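Local coordinates for protein beta-galactosidase (Marinomonas sp. ef1, PDB 6Y2K) that probably hydrolyses terminal beta-galactosides, as a cold-active GH42 beta-galactosidase that works as a hexamer, at residues L70-A75 / A135-D140; E116-V121 / N223-D228; P407-V412 / S452-P457; K411-F416 / E466-P471. All blocks are in the same frame, centred on the assembly; numbering follows the deposited sequence.

Interaction 1: residues L70-A75 / A135-D140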
loop_
_atom_site.group_PDB
_atom_site.type_symbol
_atom_site.label_atom_id
_atom_site.label_comp_id
_atom_site.label_asym_id
_atom_site.label_seq_id
_atom_site.Cartn_x
_atom_site.Cartn_y
_atom_site.Cartn_z
ATOM N N LEU A 70 43.713 -35.316 7.706
ATOM C CA LEU A 70 44.823 -34.634 7.039
ATOM C C LEU A 70 44.369 -34.207 5.642
ATOM O O LEU A 70 43.925 -35.033 4.856
ATOM C CB LEU A 70 46.036 -35.568 6.915
ATOM C CG LEU A 70 47.429 -35.076 7.310
ATOM C CD1 LEU A 70 48.494 -35.977 6.684
ATOM C CD2 LEU A 70 47.699 -33.608 7.007
ATOM N N GLY A 71 44.476 -32.922 5.333
ATOM C CA GLY A 71 44.091 -32.420 4.004
ATOM C C GLY A 71 45.259 -32.362 3.025
ATOM O O GLY A 71 46.306 -31.828 3.371
ATOM N N THR A 72 45.085 -32.892 1.809
ATOM C CA THR A 72 46.065 -32.679 0.750
ATOM C C THR A 72 45.958 -31.198 0.345
ATOM O O THR A 72 44.853 -30.657 0.296
ATOM C CB THR A 72 45.901 -33.607 -0.488
ATOM O OG1 THR A 72 44.684 -33.324 -1.198
ATOM C CG2 THR A 72 45.944 -35.064 -0.078
ATOM N N PRO A 73 47.097 -30.544 0.073
ATOM C CA PRO A 73 47.140 -29.092 -0.085
ATOM C C PRO A 73 46.931 -28.564 -1.516
ATOM O O PRO A 73 47.344 -27.439 -1.830
ATOM C CB PRO A 73 48.549 -28.767 0.411
ATOM C CG PRO A 73 49.344 -29.914 -0.102
ATOM C CD PRO A 73 48.458 -31.113 0.106
ATOM N N THR A 74 46.240 -29.332 -2.349
ATOM C CA THR A 74 46.188 -29.070 -3.789
ATOM C C THR A 74 45.201 -27.969 -4.226
ATOM O O THR A 74 45.193 -27.588 -5.401
ATOM C CB THR A 74 45.898 -30.366 -4.574
ATOM O OG1 THR A 74 44.695 -30.970 -4.093
ATOM C CG2 THR A 74 47.037 -31.356 -4.422
ATOM N N ALA A 75 44.392 -27.453 -3.302
ATOM C CA ALA A 75 43.478 -26.342 -3.597
ATOM C C ALA A 75 44.210 -25.034 -3.826
ATOM O O ALA A 75 43.710 -24.167 -4.550
ATOM C CB ALA A 75 42.471 -26.166 -2.466
ATOM N N ALA A 135 43.586 -40.388 11.068
ATOM C CA ALA A 135 42.422 -41.261 10.951
ATOM C C ALA A 135 41.747 -41.169 9.585
ATOM O O ALA A 135 41.023 -42.086 9.187
ATOM C CB ALA A 135 41.427 -40.925 12.047
ATOM N N SER A 136 42.011 -40.079 8.860
ATOM C CA SER A 136 41.261 -39.739 7.662
ATOM C C SER A 136 42.042 -38.768 6.786
ATOM O O SER A 136 42.901 -38.039 7.288
ATOM C CB SER A 136 39.934 -39.101 8.095
ATOM O OG SER A 136 39.232 -38.540 7.002
ATOM N N TRP A 137 41.733 -38.748 5.486
ATOM C CA TRP A 137 42.281 -37.743 4.573
ATOM C C TRP A 137 41.165 -36.998 3.864
ATOM O O TRP A 137 40.231 -37.630 3.372
ATOM C CB TRP A 137 43.159 -38.386 3.497
ATOM C CG TRP A 137 44.441 -39.004 3.972
ATOM C CD1 TRP A 137 44.594 -40.234 4.536
ATOM C CD2 TRP A 137 45.747 -38.436 3.884
ATOM N NE1 TRP A 137 45.913 -40.462 4.815
ATOM C CE2 TRP A 137 46.647 -39.378 4.418
ATOM C CE3 TRP A 137 46.250 -37.222 3.391
ATOM C CZ2 TRP A 137 48.028 -39.148 4.481
ATOM C CZ3 TRP A 137 47.622 -36.991 3.451
ATOM C CH2 TRP A 137 48.494 -37.946 3.998
ATOM N N GLN A 138 41.278 -35.669 3.798
ATOM C CA GLN A 138 40.441 -34.842 2.915
ATOM C C GLN A 138 41.230 -34.550 1.648
ATOM O O GLN A 138 42.328 -33.989 1.722
ATOM C CB GLN A 138 40.062 -33.512 3.582
ATOM C CG GLN A 138 39.249 -32.576 2.679
ATOM C CD GLN A 138 38.948 -31.244 3.326
ATOM O OE1 GLN A 138 38.120 -31.169 4.223
ATOM N NE2 GLN A 138 39.615 -30.182 2.869
ATOM N N THR A 139 40.686 -34.915 0.488
ATOM C CA THR A 139 41.305 -34.555 -0.789
ATOM C C THR A 139 41.015 -33.091 -1.120
ATOM O O THR A 139 39.863 -32.685 -1.138
ATOM C CB THR A 139 40.795 -35.430 -1.939
ATOM O OG1 THR A 139 39.361 -35.429 -1.945
ATOM C CG2 THR A 139 41.309 -36.858 -1.782
ATOM N N ASP A 140 42.057 -32.298 -1.352
ATOM C CA ASP A 140 41.895 -30.933 -1.859
ATOM C C ASP A 140 41.029 -30.123 -0.843
ATOM O O ASP A 140 41.179 -30.300 0.385
ATOM C CB ASP A 140 41.319 -31.017 -3.292
ATOM C CG ASP A 140 41.540 -29.753 -4.134
ATOM O OD1 ASP A 140 40.661 -28.848 -4.069
ATOM O OD2 ASP A 140 42.523 -29.701 -4.915
#

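Interaction 2: residues E116-V121 / N223-D228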
loop_
_atom_site.group_PDB
_atom_site.type_symbol
_atom_site.label_atom_id
_atom_site.label_comp_id
_atom_site.label_asym_id
_atom_site.label_seq_id
_atom_site.Cartn_x
_atom_site.Cartn_y
_atom_site.Cartn_z
ATOM N N GLU A 116 51.921 -32.664 -10.901
ATOM C CA GLU A 116 52.397 -32.009 -9.670
ATOM C C GLU A 116 51.615 -32.492 -8.440
ATOM O O GLU A 116 52.203 -32.694 -7.380
ATOM C CB GLU A 116 52.336 -30.476 -9.757
ATOM C CG GLU A 116 53.260 -29.853 -10.802
ATOM C CD GLU A 116 54.705 -29.678 -10.341
ATOM O OE1 GLU A 116 55.133 -30.331 -9.364
ATOM O OE2 GLU A 116 55.430 -28.867 -10.969
ATOM N N CYS A 117 50.302 -32.688 -8.590
ATOM C CA CYS A 117 49.477 -33.249 -7.510
ATOM C C CYS A 117 49.891 -34.685 -7.176
ATOM O O CYS A 117 49.954 -35.046 -5.997
ATOM C CB CYS A 117 47.982 -33.184 -7.852
ATOM S SG CYS A 117 47.312 -31.502 -7.878
ATOM N N ARG A 118 50.152 -35.494 -8.208
ATOM C CA ARG A 118 50.644 -36.861 -8.005
ATOM C C ARG A 118 51.910 -36.856 -7.145
ATOM O O ARG A 118 52.019 -37.650 -6.209
ATOM C CB ARG A 118 50.915 -37.574 -9.334
ATOM C CG ARG A 118 51.052 -39.095 -9.202
ATOM C CD ARG A 118 51.565 -39.726 -10.491
ATOM N NE ARG A 118 50.774 -39.315 -11.645
ATOM C CZ ARG A 118 49.564 -39.784 -11.923
ATOM N NH1 ARG A 118 49.001 -40.687 -11.133
ATOM N NH2 ARG A 118 48.920 -39.346 -12.992
ATOM N N ARG A 119 52.846 -35.951 -7.461
ATOM C CA ARG A 119 54.103 -35.816 -6.707
ATOM C C ARG A 119 53.872 -35.473 -5.242
ATOM O O ARG A 119 54.396 -36.145 -4.355
ATOM C CB ARG A 119 55.027 -34.745 -7.318
ATOM C CG ARG A 119 56.409 -34.698 -6.662
ATOM C CD ARG A 119 57.276 -33.508 -7.070
ATOM N NE ARG A 119 56.655 -32.231 -6.733
ATOM C CZ ARG A 119 56.988 -31.466 -5.695
ATOM N NH1 ARG A 119 57.968 -31.813 -4.866
ATOM N NH2 ARG A 119 56.328 -30.336 -5.511
ATOM N N MET A 120 53.107 -34.410 -4.991
ATOM C CA MET A 120 52.912 -33.920 -3.623
ATOM C C MET A 120 52.070 -34.873 -2.771
ATOM O O MET A 120 52.386 -35.098 -1.600
ATOM C CB MET A 120 52.302 -32.502 -3.609
ATOM C CG MET A 120 51.894 -32.003 -2.227
ATOM S SD MET A 120 53.233 -31.948 -1.018
ATOM C CE MET A 120 54.094 -30.463 -1.518
ATOM N N VAL A 121 51.005 -35.419 -3.349
ATOM C CA VAL A 121 50.148 -36.345 -2.609
ATOM C C VAL A 121 50.902 -37.640 -2.282
ATOM O O VAL A 121 50.736 -38.188 -1.191
ATOM C CB VAL A 121 48.816 -36.628 -3.331
ATOM C CG1 VAL A 121 48.014 -37.709 -2.601
ATOM C CG2 VAL A 121 47.991 -35.345 -3.407
ATOM N N ASN A 223 40.243 -36.148 -8.597
ATOM C CA ASN A 223 40.056 -36.729 -7.273
ATOM C C ASN A 223 40.549 -38.185 -7.225
ATOM O O ASN A 223 41.196 -38.597 -6.253
ATOM C CB ASN A 223 38.578 -36.649 -6.867
ATOM C CG ASN A 223 38.322 -37.189 -5.469
ATOM O OD1 ASN A 223 38.813 -36.635 -4.483
ATOM N ND2 ASN A 223 37.557 -38.280 -5.381
ATOM N N LYS A 224 40.241 -38.947 -8.271
ATOM C CA LYS A 224 40.598 -40.365 -8.345
ATOM C C LYS A 224 42.115 -40.608 -8.287
ATOM O O LYS A 224 42.561 -41.603 -7.694
ATOM C CB LYS A 224 40.000 -40.995 -9.606
ATOM C CG LYS A 224 40.232 -42.491 -9.791
ATOM C CD LYS A 224 39.864 -43.293 -8.549
ATOM C CE LYS A 224 39.487 -44.736 -8.862
ATOM N NZ LYS A 224 40.603 -45.524 -9.458
ATOM N N LEU A 225 42.910 -39.711 -8.866
ATOM C CA LEU A 225 44.359 -39.884 -8.801
ATOM C C LEU A 225 44.861 -39.788 -7.352
ATOM O O LEU A 225 45.753 -40.542 -6.961
ATOM C CB LEU A 225 45.108 -38.949 -9.761
ATOM C CG LEU A 225 45.649 -37.577 -9.357
ATOM C CD1 LEU A 225 46.878 -37.652 -8.456
ATOM C CD2 LEU A 225 45.977 -36.794 -10.624
ATOM N N GLN A 226 44.271 -38.896 -6.559
ATOM C CA GLN A 226 44.630 -38.764 -5.145
ATOM C C GLN A 226 44.142 -39.974 -4.345
ATOM O O GLN A 226 44.880 -40.519 -3.525
ATOM C CB GLN A 226 44.090 -37.454 -4.552
ATOM C CG GLN A 226 44.594 -36.203 -5.284
ATOM C CD GLN A 226 44.454 -34.901 -4.501
ATOM O OE1 GLN A 226 44.353 -34.913 -3.260
ATOM N NE2 GLN A 226 44.438 -33.788 -5.198
ATOM N N VAL A 227 42.908 -40.398 -4.598
ATOM C CA VAL A 227 42.340 -41.579 -3.932
ATOM C C VAL A 227 43.217 -42.832 -4.145
ATOM O O VAL A 227 43.469 -43.584 -3.197
ATOM C CB VAL A 227 40.887 -41.849 -4.417
ATOM C CG1 VAL A 227 40.401 -43.244 -4.024
ATOM C CG2 VAL A 227 39.932 -40.792 -3.874
ATOM N N ASP A 228 43.662 -43.059 -5.382
ATOM C CA ASP A 228 44.484 -44.247 -5.682
ATOM C C ASP A 228 45.784 -44.256 -4.860
ATOM O O ASP A 228 46.162 -45.301 -4.307
ATOM C CB ASP A 228 44.794 -44.365 -7.171
ATOM C CG ASP A 228 43.576 -44.713 -8.014
ATOM O OD1 ASP A 228 42.526 -45.140 -7.483
ATOM O OD2 ASP A 228 43.687 -44.566 -9.242
#

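Interaction 3: residues P407-V412 / S452-P457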
loop_
_atom_site.group_PDB
_atom_site.type_symbol
_atom_site.label_atom_id
_atom_site.label_comp_id
_atom_site.label_asym_id
_atom_site.label_seq_id
_atom_site.Cartn_x
_atom_site.Cartn_y
_atom_site.Cartn_z
ATOM N N PRO A 407 19.843 -46.041 13.255
ATOM C CA PRO A 407 19.409 -45.899 11.865
ATOM C C PRO A 407 19.060 -44.449 11.515
ATOM O O PRO A 407 18.655 -43.680 12.389
ATOM C CB PRO A 407 18.186 -46.825 11.757
ATOM C CG PRO A 407 17.790 -47.154 13.150
ATOM C CD PRO A 407 18.987 -46.964 14.023
ATOM N N SER A 408 19.287 -44.084 10.257
ATOM C CA SER A 408 19.080 -42.718 9.784
ATOM C C SER A 408 18.171 -42.567 8.569
ATOM O O SER A 408 17.749 -41.451 8.278
ATOM C CB SER A 408 20.441 -42.082 9.494
ATOM O OG SER A 408 21.214 -42.025 10.681
ATOM N N ALA A 409 17.848 -43.660 7.871
ATOM C CA ALA A 409 17.112 -43.574 6.611
ATOM C C ALA A 409 15.650 -43.202 6.829
ATOM O O ALA A 409 15.021 -43.662 7.781
ATOM C CB ALA A 409 17.203 -44.883 5.844
ATOM N N GLY A 410 15.128 -42.356 5.948
ATOM C CA GLY A 410 13.686 -42.107 5.854
ATOM C C GLY A 410 13.018 -43.140 4.963
ATOM O O GLY A 410 13.690 -43.858 4.216
ATOM N N LYS A 411 11.693 -43.224 5.054
ATOM C CA LYS A 411 10.893 -44.086 4.176
ATOM C C LYS A 411 10.342 -43.346 2.956
ATOM O O LYS A 411 9.668 -43.951 2.113
ATOM C CB LYS A 411 9.747 -44.715 4.967
ATOM C CG LYS A 411 10.243 -45.466 6.184
ATOM C CD LYS A 411 9.214 -46.440 6.718
ATOM C CE LYS A 411 9.785 -47.203 7.906
ATOM N NZ LYS A 411 8.984 -48.428 8.167
ATOM N N VAL A 412 10.605 -42.038 2.889
ATOM C CA VAL A 412 10.312 -41.220 1.717
ATOM C C VAL A 412 11.629 -40.879 1.037
ATOM O O VAL A 412 12.565 -40.435 1.702
ATOM C CB VAL A 412 9.593 -39.907 2.107
ATOM C CG1 VAL A 412 9.338 -39.041 0.879
ATOM C CG2 VAL A 412 8.288 -40.218 2.825
ATOM N N SER A 452 10.573 -37.747 7.644
ATOM C CA SER A 452 12.009 -38.038 7.542
ATOM C C SER A 452 12.301 -38.545 6.133
ATOM O O SER A 452 11.609 -39.440 5.627
ATOM C CB SER A 452 12.438 -39.072 8.595
ATOM O OG SER A 452 12.260 -38.562 9.919
ATOM N N VAL A 453 13.328 -37.977 5.505
ATOM C CA VAL A 453 13.559 -38.125 4.064
ATOM C C VAL A 453 14.977 -38.614 3.736
ATOM O O VAL A 453 15.936 -38.280 4.445
ATOM C CB VAL A 453 13.312 -36.755 3.374
ATOM C CG1 VAL A 453 13.552 -36.819 1.879
ATOM C CG2 VAL A 453 11.897 -36.279 3.663
ATOM N N ASP A 454 15.081 -39.425 2.682
ATOM C CA ASP A 454 16.339 -39.693 1.974
ATOM C C ASP A 454 16.292 -38.966 0.649
ATOM O O ASP A 454 15.245 -38.912 -0.002
ATOM C CB ASP A 454 16.519 -41.186 1.660
ATOM C CG ASP A 454 17.080 -41.978 2.819
ATOM O OD1 ASP A 454 17.087 -41.483 3.962
ATOM O OD2 ASP A 454 17.538 -43.106 2.566
ATOM N N ILE A 455 17.427 -38.407 0.251
ATOM C CA ILE A 455 17.612 -37.909 -1.107
ATOM C C ILE A 455 18.563 -38.887 -1.784
ATOM O O ILE A 455 19.629 -39.188 -1.247
ATOM C CB ILE A 455 18.141 -36.462 -1.130
ATOM C CG1 ILE A 455 17.078 -35.530 -0.521
ATOM C CG2 ILE A 455 18.506 -36.044 -2.552
ATOM C CD1 ILE A 455 17.474 -34.060 -0.449
ATOM N N VAL A 456 18.163 -39.375 -2.953
ATOM C CA VAL A 456 18.838 -40.495 -3.600
ATOM C C VAL A 456 19.217 -40.195 -5.051
ATOM O O VAL A 456 18.542 -39.404 -5.723
ATOM C CB VAL A 456 17.974 -41.783 -3.548
ATOM C CG1 VAL A 456 17.606 -42.113 -2.113
ATOM C CG2 VAL A 456 16.720 -41.667 -4.405
ATOM N N PRO A 457 20.291 -40.841 -5.547
ATOM C CA PRO A 457 20.628 -40.726 -6.962
ATOM C C PRO A 457 19.706 -41.586 -7.803
ATOM O O PRO A 457 18.978 -42.429 -7.262
ATOM C CB PRO A 457 22.050 -41.272 -7.019
ATOM C CG PRO A 457 22.108 -42.272 -5.918
ATOM C CD PRO A 457 21.270 -41.681 -4.822
HETATM O O HOH W 1 10.292 -41.630 6.853
#

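Interaction 4: residues K411-F416 / E466-P471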
loop_
_atom_site.group_PDB
_atom_site.type_symbol
_atom_site.label_atom_id
_atom_site.label_comp_id
_atom_site.label_asym_id
_atom_site.label_seq_id
_atom_site.Cartn_x
_atom_site.Cartn_y
_atom_site.Cartn_z
ATOM N N LYS A 411 11.693 -43.224 5.054
ATOM C CA LYS A 411 10.893 -44.086 4.176
ATOM C C LYS A 411 10.342 -43.346 2.956
ATOM O O LYS A 411 9.668 -43.951 2.113
ATOM C CB LYS A 411 9.747 -44.715 4.967
ATOM C CG LYS A 411 10.243 -45.466 6.184
ATOM C CD LYS A 411 9.214 -46.440 6.718
ATOM C CE LYS A 411 9.785 -47.203 7.906
ATOM N NZ LYS A 411 8.984 -48.428 8.167
ATOM N N VAL A 412 10.605 -42.038 2.889
ATOM C CA VAL A 412 10.312 -41.220 1.717
ATOM C C VAL A 412 11.629 -40.879 1.037
ATOM O O VAL A 412 12.565 -40.435 1.702
ATOM C CB VAL A 412 9.593 -39.907 2.107
ATOM C CG1 VAL A 412 9.338 -39.041 0.879
ATOM C CG2 VAL A 412 8.288 -40.218 2.825
ATOM N N ALA A 413 11.687 -41.090 -0.281
ATOM C CA ALA A 413 12.851 -40.746 -1.092
ATOM C C ALA A 413 12.512 -39.649 -2.103
ATOM O O ALA A 413 11.455 -39.686 -2.750
ATOM C CB ALA A 413 13.384 -41.976 -1.810
ATOM N N LEU A 414 13.418 -38.680 -2.216
ATOM C CA LEU A 414 13.385 -37.654 -3.255
ATOM C C LEU A 414 14.596 -37.903 -4.156
ATOM O O LEU A 414 15.724 -37.881 -3.681
ATOM C CB LEU A 414 13.462 -36.272 -2.608
ATOM C CG LEU A 414 13.386 -35.039 -3.523
ATOM C CD1 LEU A 414 12.911 -33.833 -2.728
ATOM C CD2 LEU A 414 14.713 -34.720 -4.211
ATOM N N MET A 415 14.367 -38.158 -5.439
ATOM C CA MET A 415 15.459 -38.456 -6.377
ATOM C C MET A 415 16.060 -37.177 -6.962
ATOM O O MET A 415 15.372 -36.444 -7.694
ATOM C CB MET A 415 14.958 -39.354 -7.513
ATOM C CG MET A 415 16.026 -39.791 -8.513
ATOM S SD MET A 415 15.415 -41.030 -9.675
ATOM C CE MET A 415 15.382 -42.459 -8.595
ATOM N N PHE A 416 17.336 -36.932 -6.648
ATOM C CA PHE A 416 18.096 -35.796 -7.162
ATOM C C PHE A 416 19.156 -36.293 -8.148
ATOM O O PHE A 416 19.956 -37.165 -7.809
ATOM C CB PHE A 416 18.777 -35.054 -6.011
ATOM C CG PHE A 416 19.415 -33.757 -6.423
ATOM C CD1 PHE A 416 20.723 -33.730 -6.899
ATOM C CD2 PHE A 416 18.702 -32.565 -6.366
ATOM C CE1 PHE A 416 21.314 -32.541 -7.289
ATOM C CE2 PHE A 416 19.286 -31.371 -6.766
ATOM C CZ PHE A 416 20.595 -31.358 -7.226
ATOM N N GLU A 466 8.763 -46.392 0.797
ATOM C CA GLU A 466 7.317 -46.507 0.614
ATOM C C GLU A 466 6.752 -45.435 -0.313
ATOM O O GLU A 466 5.766 -45.680 -1.008
ATOM C CB GLU A 466 6.608 -46.433 1.968
ATOM C CG GLU A 466 7.001 -47.534 2.938
ATOM C CD GLU A 466 6.680 -48.932 2.425
ATOM O OE1 GLU A 466 5.823 -49.112 1.522
ATOM O OE2 GLU A 466 7.307 -49.868 2.929
ATOM N N LEU A 467 7.377 -44.260 -0.315
ATOM C CA LEU A 467 7.020 -43.153 -1.206
ATOM C C LEU A 467 8.275 -42.634 -1.905
ATOM O O LEU A 467 9.288 -42.383 -1.258
ATOM C CB LEU A 467 6.376 -42.031 -0.395
ATOM C CG LEU A 467 6.005 -40.735 -1.121
ATOM C CD1 LEU A 467 4.967 -40.977 -2.211
ATOM C CD2 LEU A 467 5.506 -39.711 -0.112
ATOM N N LEU A 468 8.182 -42.468 -3.219
ATOM C CA LEU A 468 9.291 -42.041 -4.064
ATOM C C LEU A 468 8.834 -40.864 -4.916
ATOM O O LEU A 468 7.849 -40.986 -5.643
ATOM C CB LEU A 468 9.723 -43.190 -4.981
ATOM C CG LEU A 468 10.811 -42.916 -6.030
ATOM C CD1 LEU A 468 12.086 -42.405 -5.385
ATOM C CD2 LEU A 468 11.106 -44.171 -6.835
ATOM N N VAL A 469 9.566 -39.753 -4.839
ATOM C CA VAL A 469 9.254 -38.546 -5.592
ATOM C C VAL A 469 10.416 -38.198 -6.517
ATOM O O VAL A 469 11.548 -38.085 -6.054
ATOM C CB VAL A 469 8.970 -37.359 -4.648
ATOM C CG1 VAL A 469 8.666 -36.087 -5.451
ATOM C CG2 VAL A 469 7.813 -37.695 -3.716
ATOM N N LEU A 470 10.128 -38.061 -7.817
ATOM C CA LEU A 470 11.095 -37.593 -8.819
ATOM C C LEU A 470 10.677 -36.171 -9.220
ATOM O O LEU A 470 9.774 -36.004 -10.045
ATOM C CB LEU A 470 11.116 -38.493 -10.068
ATOM C CG LEU A 470 11.182 -40.031 -10.011
ATOM C CD1 LEU A 470 11.827 -40.590 -11.283
ATOM C CD2 LEU A 470 11.828 -40.625 -8.778
ATOM N N PRO A 471 11.294 -35.135 -8.612
ATOM C CA PRO A 471 10.782 -33.786 -8.872
ATOM C C PRO A 471 10.775 -33.379 -10.335
ATOM O O PRO A 471 9.822 -32.734 -10.773
ATOM C CB PRO A 471 11.732 -32.893 -8.069
ATOM C CG PRO A 471 12.155 -33.761 -6.940
ATOM C CD PRO A 471 12.311 -35.123 -7.551
HETATM O O HOH W 2 8.107 -49.724 5.578
#

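Interaction 1: residues L70-A75 / A135-D140
Thr-74 OG1 donates a short hydrogen bond of 2.6 Å to Asp-140 OD2, arriving from above the carboxylate plane, while Asp-140 OD1 is salt-bridged to Arg-104. Gripped at both oxygens, this buried acid is probably ionised. The pair lies just past the third and fourth strands of a TIM barrel, at their C-terminal ends, where such enzymes carry their active sites. Thr-72 presents a second hydroxyl: its OG1 lies between the backbone N and the carbonyl carbon (chi1 67°), takes the N-H of Asp-140 at 2.8 Å, almost straight, and also bonds to Gln-226. Lower down, parallel strand pairing takes over, with Leu-70 N to Ser-136 O at 2.9 Å and Gln-138 N to Leu-70 O also at 2.9 Å. Thr-72 N continues it, meeting Gln-138 O almost along the C=O axis. Gly-71 CA adds a CA-H...O contact to Gln-138 O. Gln-138, its chain extended, reaches forward with NE2 to Asp-140 O, on a carbonyl lone pair. On the outer, helix-covered face of the barrel Leu-70 and Trp-137 run side by side. Leucine's branched end suits this place: beyond the CH-pi contact of CB over the six-membered ring, CD1 lies over the same face, 3.3 Å from Trp-137 CH2.

Interaction 2: residues E116-V121 / N223-D228
Helices 116-121 and 223-228 run in nearly the same direction, their axes 9.9 Å apart at closest approach and crossing at -26°. No hydrogen bond joins them; the contact is made by side chains of mixed character. Leu-225 points at the partner helix and lays its CD1 against the backbone of Arg-118, 3.9 Å from Arg-118 CA, with Arg-118 CB just beyond. Its chi1 of 93° is well away from a staggered value, so the branch takes this position probably at some torsional cost. Arg-118 itself leaves its helix with CG anti to the backbone N; its CB flanks the CD1 methyl, and a bend at chi3 brings the guanidinium, salt-bridged to Glu-115, round near Leu-225 CB at the exposed margin. Deeper in, Val-121 and Gln-226 cross at about a right angle: Val-121 CG2 lies 3.7 Å from both Gln-226 CD and Gln-226 OE1. A compact beta-branched residue suits this place, because it pads the amide without competing for its polar atoms. Those are satisfied by the loop that follows strand 67-71, OE1 by Thr-72 and NE2 by Thr-74, which fixes which way the buried amide is turned. Small Cys-117 fits near the amide, its CB 4.5 Å from Gln-226 NE2. Neighbouring, near-parallel helices around a parallel strand barrel are the hallmark of the TIM-barrel fold, here the helices that follow its third and fourth strands.

Interaction 3: residues P407-V412 / S452-P457
Asp-454 turns its carboxylate across to the loop 407-412: CG stands anti to the carbonyl carbon (chi1 -83°), and OD1 receives the N-H of Gly-410 at 2.9 Å. The donor comes from well above the carboxylate plane, which leaves other directions to two outside partners, Arg-303 at OD1 and Tyr-465 at OD2. Aspartate suits this place because its short arm lets one group serve all three; the arginine would be expected to stabilise its charge. Ala-409 holds its methyl beside the same group, CB 3.7 Å from Asp-454 OD2. Gly-410 passes so close to segment 452-457 that its CA is 3.4 Å from Ser-452 O, and a CB there would collide with that oxygen. The next residue stands off slightly, and a water closes the gap, accepting from Lys-411 N and donating to Ser-452 O, each at 2.8 Å. Val-412 and Val-453 both direct their side chains to the face packed against Met-446 of helix 435-448; each has CG1 anti to its backbone N, and Val-453 CG1 lies 3.8 Å from Val-412 O. That carbonyl accepts the N-H of Asp-454 at 2.9 Å, almost along the C=O axis. Here the loop becomes strand 412-415 and joins the sheet's edge strand 453-456, the two strands being linked through helix 435-448 in the beta-alpha-beta manner of the Rossmann-like trimerisation domain.

Interaction 4: residues K411-F416 / E466-P471
Met-415 can be followed along Leu-470, the two side chains lying side by side and pointing the same way. Its CB meets Leu-470 CD2 at 3.6 Å; CG continues anti to the backbone N (chi1 -177°); SD runs past the same methyl at 3.7 Å; and a bend at chi3 keeps CE 4.0 Å from Leu-470 CD2. A thioether suits this place because its long, flexible chain can stay beside the leucine methyls from CB to CE. On the same face, Ala-413 is small enough for Leu-468 to lean over it, CD1 3.8 Å from Ala-413 CB. The other face carries Leu-414, whose CG touches Pro-471 CG at 3.9 Å as the two groups cross at about a right angle, and Leu-467, whose CD2 reaches the methyls of Val-412. Helix 435-448 covers this side at Val-469 and Pro-471. Between the faces the strands are sewn by straight backbone bonds, among them Val-469 N to Ala-413 O at 2.8 Å and Met-415 N to Val-469 O at 2.9 Å. At the exposed start Lys-411 O accepts from Glu-466 N and, weakly, from Leu-467 N, and one water accepts from Lys-411 NZ and donates to Glu-466 OE2 instead of a direct salt bridge. Buried parallel strands with aliphatic residues on both faces are characteristic of the core of a Rossmann-like, glutamine amidotransferase-type domain.

Overall arrangement
The four contacts form two clusters in two domains. Interactions 1 and 2, centres 10 Å apart, belong to the TIM barrel and interlock along the chain: strands 67-71 and 134-138 alternate with helices 111-128 and 205-233, and Gln-226 and Asn-223 of the second helix bond to threonines just past the paired strands. Interactions 3 and 4 come later, in the trimerisation domain, with centres 8 Å apart; they share Lys-411 and Val-412, and strand 412-415 lies between strands 453-456 and 467-470 of one sheet. Centres of interactions 1 and 4 are about 33 Å apart. As in other TIM-barrel glycosidases, the barrel is expected to house catalysis, while the second domain, by its family name, probably serves oligomer assembly.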